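Local atomic coordinates of protein toll (Drosophila melanogaster, PDB entry 4LXR), a protein that binds the cleaved, active cytokine Spätzle C-106 at its extracellular leucine-rich repeats and so triggers Toll signalling in embryonic dorsal-ventral patterning and antifungal immunity. Residues A[100-114]-A[125-139]. Residues are numbered along the deposited sequence; the frame is centred on the assembly and turned at random.
Sequences PTTLIFESDNLGMNI and LKRFRFTTRRLTHIP. With NAG (2-acetamido-2-deoxy-beta-D-glucopyranose), chain I.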
loop_
_atom_site.group_PDB
_atom_site.type_symbol
_atom_site.label_atom_id
_atom_site.label_comp_id
_atom_site.label_asym_id
_atom_site.label_seq_id
_atom_site.Cartn_x
_atom_site.Cartn_y
_atom_site.Cartn_z
ATOM N N PRO A 100 36.707 28.009 -2.833
ATOM C CA PRO A 100 35.416 27.340 -2.973
ATOM C C PRO A 100 34.897 27.508 -4.398
ATOM O O PRO A 100 35.286 28.447 -5.074
ATOM C CB PRO A 100 34.528 28.123 -2.007
ATOM C CG PRO A 100 35.100 29.497 -2.042
ATOM C CD PRO A 100 36.592 29.272 -2.089
ATOM N N THR A 101 34.024 26.609 -4.827
ATOM C CA THR A 101 33.418 26.625 -6.152
ATOM C C THR A 101 32.028 27.277 -6.070
ATOM O O THR A 101 31.511 27.871 -7.030
ATOM C CB THR A 101 33.284 25.154 -6.643
ATOM O OG1 THR A 101 34.499 24.757 -7.286
ATOM C CG2 THR A 101 32.117 24.959 -7.611
ATOM N N THR A 102 31.429 27.145 -4.894
ATOM C CA THR A 102 30.037 27.474 -4.675
ATOM C C THR A 102 29.931 28.244 -3.374
ATOM O O THR A 102 30.470 27.824 -2.351
ATOM C CB THR A 102 29.188 26.185 -4.582
ATOM O OG1 THR A 102 29.156 25.554 -5.862
ATOM C CG2 THR A 102 27.756 26.464 -4.139
ATOM N N LEU A 103 29.263 29.391 -3.430
ATOM C CA LEU A 103 28.897 30.133 -2.224
ATOM C C LEU A 103 27.387 30.288 -2.198
ATOM O O LEU A 103 26.790 30.808 -3.157
ATOM C CB LEU A 103 29.544 31.528 -2.188
ATOM C CG LEU A 103 29.111 32.425 -1.005
ATOM C CD1 LEU A 103 29.486 31.818 0.368
ATOM C CD2 LEU A 103 29.672 33.880 -1.130
ATOM N N ILE A 104 26.781 29.832 -1.103
ATOM C CA ILE A 104 25.352 29.997 -0.830
ATOM C C ILE A 104 25.227 30.920 0.384
ATOM O O ILE A 104 25.921 30.747 1.387
ATOM C CB ILE A 104 24.703 28.637 -0.546
ATOM C CG1 ILE A 104 24.649 27.816 -1.844
ATOM C CG2 ILE A 104 23.316 28.786 0.103
ATOM C CD1 ILE A 104 24.687 26.360 -1.617
ATOM N N PHE A 105 24.397 31.946 0.276
ATOM C CA PHE A 105 24.206 32.877 1.381
ATOM C C PHE A 105 22.714 33.067 1.533
ATOM O O PHE A 105 22.091 33.815 0.776
ATOM C CB PHE A 105 24.911 34.221 1.127
ATOM C CG PHE A 105 25.061 35.081 2.369
ATOM C CD1 PHE A 105 23.990 35.849 2.845
ATOM C CD2 PHE A 105 26.267 35.127 3.052
ATOM C CE1 PHE A 105 24.133 36.641 3.970
ATOM C CE2 PHE A 105 26.423 35.908 4.202
ATOM C CZ PHE A 105 25.357 36.664 4.664
ATOM N N GLU A 106 22.148 32.366 2.512
ATOM C CA GLU A 106 20.715 32.357 2.761
ATOM C C GLU A 106 20.443 32.929 4.143
ATOM O O GLU A 106 20.795 32.307 5.145
ATOM C CB GLU A 106 20.210 30.915 2.671
ATOM C CG GLU A 106 18.758 30.708 2.984
ATOM C CD GLU A 106 18.406 29.225 2.957
ATOM O OE1 GLU A 106 18.311 28.625 4.045
ATOM O OE2 GLU A 106 18.252 28.660 1.852
ATOM N N SER A 107 19.813 34.102 4.218
ATOM C CA SER A 107 19.590 34.715 5.528
ATOM C C SER A 107 18.445 35.705 5.589
ATOM O O SER A 107 18.254 36.500 4.674
ATOM C CB SER A 107 20.874 35.406 6.027
ATOM O OG SER A 107 20.597 36.157 7.207
ATOM N N ASP A 108 17.716 35.684 6.700
ATOM C CA ASP A 108 16.686 36.679 6.970
ATOM C C ASP A 108 17.151 37.683 8.015
ATOM O O ASP A 108 16.366 38.482 8.540
ATOM C CB ASP A 108 15.401 35.980 7.422
ATOM C CG ASP A 108 14.873 35.029 6.362
ATOM O OD1 ASP A 108 15.076 35.305 5.154
ATOM O OD2 ASP A 108 14.274 34.005 6.725
ATOM N N ASN A 109 18.438 37.624 8.326
ATOM C CA ASN A 109 19.055 38.578 9.238
ATOM C C ASN A 109 20.262 39.200 8.550
ATOM O O ASN A 109 21.405 38.861 8.859
ATOM C CB ASN A 109 19.453 37.882 10.551
ATOM C CG ASN A 109 20.170 38.816 11.516
ATOM O OD1 ASN A 109 20.066 40.036 11.399
ATOM N ND2 ASN A 109 20.906 38.241 12.474
ATOM N N LEU A 110 19.990 40.112 7.615
ATOM C CA LEU A 110 21.021 40.735 6.778
ATOM C C LEU A 110 21.772 41.878 7.475
ATOM O O LEU A 110 22.999 41.927 7.440
ATOM C CB LEU A 110 20.412 41.243 5.463
ATOM C CG LEU A 110 19.763 40.205 4.538
ATOM C CD1 LEU A 110 19.092 40.871 3.329
ATOM C CD2 LEU A 110 20.769 39.129 4.092
ATOM N N GLY A 111 21.034 42.791 8.098
ATOM C CA GLY A 111 21.630 43.940 8.769
ATOM C C GLY A 111 21.841 45.116 7.831
ATOM O O GLY A 111 22.026 46.233 8.294
ATOM N N MET A 112 21.783 44.851 6.522
ATOM C CA MET A 112 22.053 45.820 5.459
ATOM C C MET A 112 21.693 45.181 4.106
ATOM O O MET A 112 21.356 43.990 4.035
ATOM C CB MET A 112 23.537 46.210 5.457
ATOM C CG MET A 112 24.472 45.065 5.021
ATOM S SD MET A 112 26.247 45.402 5.224
ATOM C CE MET A 112 26.550 46.609 3.897
ATOM N N ASN A 113 21.748 45.972 3.041
ATOM C CA ASN A 113 21.627 45.459 1.665
ATOM C C ASN A 113 22.951 44.838 1.212
ATOM O O ASN A 113 24.021 45.265 1.648
ATOM C CB ASN A 113 21.252 46.606 0.704
ATOM C CG ASN A 113 19.843 47.163 0.949
ATOM O OD1 ASN A 113 18.889 46.399 1.102
ATOM N ND2 ASN A 113 19.713 48.496 0.983
ATOM N N ILE A 114 22.900 43.835 0.339
ATOM C CA ILE A 114 24.132 43.264 -0.213
ATOM C C ILE A 114 24.852 44.254 -1.143
ATOM O O ILE A 114 24.215 45.082 -1.798
ATOM C CB ILE A 114 23.851 41.885 -0.929
ATOM C CG1 ILE A 114 25.119 41.037 -1.050
ATOM C CG2 ILE A 114 23.160 42.095 -2.253
ATOM C CD1 ILE A 114 24.855 39.592 -1.554
ATOM N N LEU A 125 34.319 32.136 -8.326
ATOM C CA LEU A 125 33.174 31.243 -8.067
ATOM C C LEU A 125 32.473 30.783 -9.344
ATOM O O LEU A 125 32.338 31.550 -10.303
ATOM C CB LEU A 125 32.131 31.908 -7.154
ATOM C CG LEU A 125 32.447 32.208 -5.680
ATOM C CD1 LEU A 125 31.312 33.023 -5.114
ATOM C CD2 LEU A 125 32.668 30.908 -4.827
ATOM N N LYS A 126 32.029 29.528 -9.346
ATOM C CA LYS A 126 31.246 29.001 -10.462
ATOM C C LYS A 126 29.774 29.082 -10.139
ATOM O O LYS A 126 28.922 29.079 -11.019
ATOM C CB LYS A 126 31.645 27.558 -10.795
ATOM C CG LYS A 126 32.854 27.469 -11.718
ATOM C CD LYS A 126 33.915 26.551 -11.148
ATOM C CE LYS A 126 35.104 26.434 -12.102
ATOM N NZ LYS A 126 36.366 26.058 -11.391
ATOM N N ARG A 127 29.466 29.170 -8.859
ATOM C CA ARG A 127 28.082 29.071 -8.454
ATOM C C ARG A 127 27.833 29.981 -7.276
ATOM O O ARG A 127 28.579 29.974 -6.314
ATOM C CB ARG A 127 27.723 27.606 -8.110
ATOM C CG ARG A 127 26.249 27.441 -7.708
ATOM C CD ARG A 127 25.715 25.999 -7.794
ATOM N NE ARG A 127 24.256 26.000 -7.663
ATOM C CZ ARG A 127 23.477 24.923 -7.729
ATOM N NH1 ARG A 127 24.013 23.719 -7.922
ATOM N NH2 ARG A 127 22.157 25.056 -7.597
ATOM N N PHE A 128 26.764 30.758 -7.336
ATOM C CA PHE A 128 26.474 31.676 -6.247
ATOM C C PHE A 128 24.983 31.716 -6.050
ATOM O O PHE A 128 24.248 31.776 -7.025
ATOM C CB PHE A 128 27.025 33.083 -6.565
ATOM C CG PHE A 128 26.545 34.158 -5.628
ATOM C CD1 PHE A 128 26.971 34.188 -4.297
ATOM C CD2 PHE A 128 25.688 35.165 -6.083
ATOM C CE1 PHE A 128 26.545 35.196 -3.421
ATOM C CE2 PHE A 128 25.254 36.197 -5.217
ATOM C CZ PHE A 128 25.671 36.207 -3.881
ATOM N N ARG A 129 24.537 31.678 -4.793
ATOM C CA ARG A 129 23.119 31.822 -4.485
ATOM C C ARG A 129 22.922 32.825 -3.364
ATOM O O ARG A 129 23.593 32.753 -2.338
ATOM C CB ARG A 129 22.476 30.485 -4.082
ATOM C CG ARG A 129 21.117 30.699 -3.383
ATOM C CD ARG A 129 20.151 29.489 -3.516
ATOM N NE ARG A 129 20.503 28.366 -2.657
ATOM C CZ ARG A 129 20.163 28.228 -1.369
ATOM N NH1 ARG A 129 19.468 29.173 -0.721
ATOM N NH2 ARG A 129 20.534 27.124 -0.718
ATOM N N PHE A 130 21.988 33.749 -3.554
ATOM C CA PHE A 130 21.631 34.689 -2.504
ATOM C C PHE A 130 20.134 34.592 -2.271
ATOM O O PHE A 130 19.332 34.735 -3.207
ATOM C CB PHE A 130 21.999 36.128 -2.910
ATOM C CG PHE A 130 21.617 37.161 -1.890
ATOM C CD1 PHE A 130 22.055 37.050 -0.568
ATOM C CD2 PHE A 130 20.840 38.246 -2.245
ATOM C CE1 PHE A 130 21.709 37.998 0.392
ATOM C CE2 PHE A 130 20.479 39.219 -1.291
ATOM C CZ PHE A 130 20.916 39.097 0.029
ATOM N N THR A 131 19.746 34.409 -1.020
ATOM C CA THR A 131 18.351 34.105 -0.723
ATOM C C THR A 131 17.955 34.801 0.557
ATOM O O THR A 131 18.652 34.685 1.574
ATOM C CB THR A 131 18.168 32.581 -0.567
ATOM O OG1 THR A 131 18.350 31.950 -1.846
ATOM C CG2 THR A 131 16.787 32.235 -0.011
ATOM N N THR A 132 16.846 35.527 0.520
ATOM C CA THR A 132 16.390 36.238 1.711
ATOM C C THR A 132 14.902 36.512 1.602
ATOM O O THR A 132 14.377 36.618 0.501
ATOM C CB THR A 132 17.138 37.585 1.918
ATOM O OG1 THR A 132 16.703 38.189 3.145
ATOM C CG2 THR A 132 16.867 38.567 0.761
ATOM N N ARG A 133 14.233 36.634 2.745
ATOM C CA ARG A 133 12.839 37.082 2.789
ATOM C C ARG A 133 12.681 38.479 3.397
ATOM O O ARG A 133 11.556 38.970 3.592
ATOM C CB ARG A 133 11.970 36.030 3.503
ATOM C CG ARG A 133 12.015 34.713 2.708
ATOM C CD ARG A 133 11.457 33.541 3.431
ATOM N NE ARG A 133 12.321 33.091 4.511
ATOM C CZ ARG A 133 12.177 31.915 5.110
ATOM N NH1 ARG A 133 11.220 31.095 4.709
ATOM N NH2 ARG A 133 12.978 31.563 6.104
ATOM N N ARG A 134 13.806 39.118 3.697
ATOM C CA ARG A 134 13.785 40.502 4.151
ATOM C C ARG A 134 13.453 41.411 2.967
ATOM O O ARG A 134 13.828 41.107 1.837
ATOM C CB ARG A 134 15.148 40.911 4.679
ATOM C CG ARG A 134 15.540 40.314 6.004
ATOM C CD ARG A 134 15.103 41.195 7.179
ATOM N NE ARG A 134 13.650 41.220 7.336
ATOM C CZ ARG A 134 12.933 40.195 7.777
ATOM N NH1 ARG A 134 13.540 39.052 8.083
ATOM N NH2 ARG A 134 11.609 40.297 7.885
ATOM N N LEU A 135 12.728 42.500 3.217
ATOM C CA LEU A 135 12.646 43.575 2.228
ATOM C C LEU A 135 14.079 44.048 2.008
ATOM O O LEU A 135 14.775 44.417 2.947
ATOM C CB LEU A 135 11.756 44.722 2.720
ATOM C CG LEU A 135 11.796 46.020 1.874
ATOM C CD1 LEU A 135 11.341 45.788 0.436
ATOM C CD2 LEU A 135 10.945 47.086 2.523
ATOM N N THR A 136 14.535 43.999 0.769
ATOM C CA THR A 136 15.930 44.264 0.476
ATOM C C THR A 136 16.081 44.758 -0.969
ATOM O O THR A 136 15.157 44.646 -1.795
ATOM C CB THR A 136 16.779 42.970 0.679
ATOM O OG1 THR A 136 18.132 43.318 0.970
ATOM C CG2 THR A 136 16.734 42.085 -0.554
ATOM N N HIS A 137 17.248 45.305 -1.274
ATOM C CA HIS A 137 17.512 45.794 -2.620
ATOM C C HIS A 137 18.824 45.245 -3.092
ATOM O O HIS A 137 19.838 45.388 -2.401
ATOM C CB HIS A 137 17.601 47.322 -2.659
ATOM C CG HIS A 137 17.874 47.861 -4.032
ATOM N ND1 HIS A 137 19.105 48.359 -4.409
ATOM C CD2 HIS A 137 17.082 47.945 -5.128
ATOM C CE1 HIS A 137 19.051 48.755 -5.669
ATOM N NE2 HIS A 137 17.836 48.511 -6.130
ATOM N N ILE A 138 18.816 44.600 -4.250
ATOM C CA ILE A 138 20.080 44.137 -4.841
ATOM C C ILE A 138 20.607 45.164 -5.860
ATOM O O ILE A 138 19.915 45.476 -6.828
ATOM C CB ILE A 138 19.905 42.778 -5.493
ATOM C CG1 ILE A 138 19.453 41.754 -4.425
ATOM C CG2 ILE A 138 21.207 42.309 -6.173
ATOM C CD1 ILE A 138 19.069 40.478 -5.028
ATOM N N PRO A 139 21.816 45.718 -5.626
ATOM C CA PRO A 139 22.350 46.733 -6.557
ATOM C C PRO A 139 22.862 46.032 -7.800
ATOM O O PRO A 139 23.450 44.953 -7.706
ATOM C CB PRO A 139 23.521 47.347 -5.782
ATOM C CG PRO A 139 24.000 46.255 -4.905
ATOM C CD PRO A 139 22.739 45.465 -4.508
HETATM C C1 NAG I . 18.385 48.953 0.607
HETATM C C2 NAG I . 18.040 49.606 1.952
HETATM C C3 NAG I . 16.762 50.454 1.841
HETATM C C4 NAG I . 16.793 51.380 0.630
HETATM C C5 NAG I . 17.158 50.603 -0.627
HETATM C C6 NAG I . 17.296 51.488 -1.848
HETATM C C7 NAG I . 18.614 48.503 4.078
HETATM C C8 NAG I . 19.654 49.572 4.255
HETATM N N2 NAG I . 17.873 48.581 2.969
HETATM O O3 NAG I . 16.611 51.226 3.028
HETATM O O4 NAG I . 15.513 51.972 0.438
HETATM O O5 NAG I . 18.421 49.954 -0.426
HETATM O O6 NAG I . 18.643 51.585 -2.297
HETATM O O7 NAG I . 18.449 47.610 4.906
HETATM O O HOH W 1 35.644 27.723 -8.443
HETATM O O HOH W 2 18.522 44.329 3.228
HETATM O O HOH W 3 20.324 43.188 -0.629
#
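Phe105 and Phe130 lie side by side behind two parallel strands, 102-106 and 127-131, whose axes approach to 4.7 Å at an angle of 1°. Alternating backbone bonds pair them: Leu103 N to Arg127 O (3.0 Å), Arg129 N to Leu103 O (2.9 Å), and so on to Ser107 N with Thr131 O. Leu103 and Phe128 share the apolar face, the inward side of a leucine-rich-repeat solenoid, and residues after the first strand close over it. Ile114 places CD1 over the centre of the Phe130 ring, 3.9 Å from its centroid, a CH-pi contact; CG1 lies anti to the backbone N (chi1 -159°), which carries the methyl there. Leu110 CD2 comes to the edge of the same ring, 4.0 Å from Phe130 CE1.

The other face is mixed and buried beneath Spätzle. Arg129, bent at chi3 (75°), brings NH1 to Glu106 OE2 at 2.9 Å in a salt bridge; NH1 also donates to Thr131 OG1. Both acceptors lie near the guanidinium plane, consistent with a held orientation, and Ile104 CG2 sits over one face near its rim, by NH2.

The loose, solvent side is at the ends, where Lys126, Arg133 and Arg134 are exposed. Arg133 grips Asp108 side-on: NE and NH2 both reach OD2, NH2 at 2.8 Å, and Arg133 N donates to OD1. With an alanine at Asp108, the Arg133 guanidinium is likely to lose its side-on anchor, and Arg133 N its OD1 acceptor. Farther along, Asn113 carries an N-linked NAG on ND2 while OD1 accepts from His137 N at 3.1 Å.

Arg127 reaches both Spätzle chains, hydrogen-bonding through NH1 to Gly3 O of one and through NH2 to Thr105 OG1 of the other. Strand 102-106 is hydrogen-bonded along its other edge to strand 74-78, and side chains of 127-131 pack on strand 151-155, within the parallel run of strands that continues into the leucine-rich repeats.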